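PDB 1ZUD: adenylyltransferase thiF from Escherichia coli, which catalyses the adenylation by ATP of the C-terminal glycine carboxylate of the sulfur carrier protein ThiS, a step in thiamin biosynthesis. Local coordinates for the interface of chains A and B. Residues are numbered along the deposited sequence; one frame, centred on the assembly and turned at random. Chains: chain A/B, Adenylyltransferase thiF.

The interface of chains A and B. Residues chain A 154, 190, 192-193, 222, 224; chain B 200, 202-203, 206-207.
B:Leu203 pushes its forked tip from helix 191-210 of chain B into an apolar socket of chain A, a compact example of a knob of one subunit received by its twin. The two methyls of the fork serve different walls. CD1 meets the ring of A:Phe222 tip to tip, 3.8 Å from its CZ, whereas CD2 lies 3.9 Å from CG1 of A:Val190, whose side chain crosses at about a right angle, and also touches CG2 of A:Val193. The ring of A:Phe222 reaches the fork because its CG stands anti to the backbone N (chi1 179°); the same CZ also meets CD2 of B:Leu200, one helical turn earlier, as the two side chains run past each other in opposite directions. Behind the fork, the pyrrolidine ring of A:Pro192 rests on the helix backbone at B:Leu203, and its CG presses tightly against CD1 of B:Ile206 at 3.5 Å. Towards the rim, CE1 of A:Phe154 lies 4.0 Å from CG of B:Lys207, and A:Val190 CG2 packs over one face of that phenyl ring, off-centre. The lysine chain bends at chi3 (-63°), carrying its terminal amine to the backbone carbonyl of A:Gly224, where NZ donates a 2.8 Å hydrogen bond to O, tilted 18° from the carbonyl plane. A methionine in place of B:Lys207 would probably leave the A:Gly224 carbonyl without this donor. ThiF is a homodimer, and this patch, repeated with the chains exchanged, helps join its subunits through a greasy core tied at its margin by a polar bond.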
# COMPACT_ATOMS: atom_id res chain seq x y z
N PHE A 154 0.46 6.56 12.13
CA PHE A 154 -0.22 5.51 11.38
C PHE A 154 -0.99 6.08 10.21
O PHE A 154 -1.73 5.33 9.55
CB PHE A 154 -1.22 4.75 12.29
CG PHE A 154 -0.58 3.71 13.18
CD1 PHE A 154 -0.38 2.41 12.72
CD2 PHE A 154 -0.12 4.06 14.46
CE1 PHE A 154 0.28 1.46 13.52
CE2 PHE A 154 0.54 3.12 15.27
CZ PHE A 154 0.74 1.82 14.80
N VAL A 190 5.36 4.63 11.63
CA VAL A 190 5.48 3.18 11.45
C VAL A 190 6.06 2.96 10.05
O VAL A 190 5.56 3.54 9.10
CB VAL A 190 4.08 2.58 11.51
CG1 VAL A 190 4.11 1.11 11.09
CG2 VAL A 190 3.53 2.81 12.95
N PRO A 192 5.97 0.49 7.67
CA PRO A 192 5.13 0.15 6.53
C PRO A 192 4.06 1.18 6.19
O PRO A 192 3.51 1.16 5.07
CB PRO A 192 4.58 -1.28 6.87
CG PRO A 192 4.95 -1.54 8.30
CD PRO A 192 6.09 -0.59 8.67
N VAL A 193 3.74 2.11 7.09
CA VAL A 193 2.73 3.10 6.66
C VAL A 193 3.41 4.10 5.68
O VAL A 193 2.87 4.42 4.58
CB VAL A 193 2.20 3.93 7.85
CG1 VAL A 193 1.36 5.07 7.33
CG2 VAL A 193 1.37 3.02 8.85
N PHE A 222 -5.21 7.62 4.31
CA PHE A 222 -5.06 6.30 4.89
C PHE A 222 -4.88 6.36 6.41
O PHE A 222 -4.02 7.10 6.94
CB PHE A 222 -3.84 5.57 4.27
CG PHE A 222 -3.59 4.16 4.85
CD1 PHE A 222 -4.62 3.23 4.94
CD2 PHE A 222 -2.31 3.77 5.23
CE1 PHE A 222 -4.35 1.89 5.41
CE2 PHE A 222 -2.01 2.45 5.69
CZ PHE A 222 -3.03 1.52 5.77
N GLY A 224 -3.81 3.78 8.97
CA GLY A 224 -3.27 2.43 9.12
C GLY A 224 -3.70 1.68 10.38
O GLY A 224 -3.44 0.50 10.50
N LEU B 200 1.56 -3.96 3.35
CA LEU B 200 0.38 -3.95 4.26
C LEU B 200 0.38 -5.19 5.16
O LEU B 200 -0.06 -5.11 6.29
CB LEU B 200 -0.92 -3.89 3.46
CG LEU B 200 -1.11 -2.49 2.88
CD1 LEU B 200 -2.30 -2.53 1.87
CD2 LEU B 200 -1.27 -1.48 4.02
N ALA B 202 3.08 -6.55 6.37
CA ALA B 202 4.00 -6.18 7.48
C ALA B 202 3.30 -5.29 8.53
O ALA B 202 3.48 -5.44 9.74
CB ALA B 202 5.30 -5.40 6.87
N LEU B 203 2.58 -4.29 8.04
CA LEU B 203 1.84 -3.39 8.90
C LEU B 203 0.91 -4.21 9.84
O LEU B 203 0.85 -3.96 11.05
CB LEU B 203 0.93 -2.45 8.07
CG LEU B 203 0.73 -0.99 8.55
CD1 LEU B 203 -0.61 -0.47 8.00
CD2 LEU B 203 0.86 -0.74 10.06
N ILE B 206 2.89 -5.98 12.59
CA ILE B 206 3.40 -5.12 13.64
C ILE B 206 2.29 -4.77 14.61
O ILE B 206 2.52 -4.75 15.81
CB ILE B 206 3.99 -3.83 13.03
CG1 ILE B 206 5.24 -4.24 12.22
CG2 ILE B 206 4.37 -2.83 14.11
CD1 ILE B 206 5.71 -3.20 11.23
N LYS B 207 1.11 -4.51 14.08
CA LYS B 207 -0.03 -4.18 14.95
C LYS B 207 -0.40 -5.39 15.81
O LYS B 207 -0.65 -5.24 17.04
CB LYS B 207 -1.25 -3.72 14.13
CG LYS B 207 -1.05 -2.31 13.51
CD LYS B 207 -2.33 -1.79 12.83
CE LYS B 207 -2.72 -2.70 11.66
NZ LYS B 207 -3.96 -2.21 11.01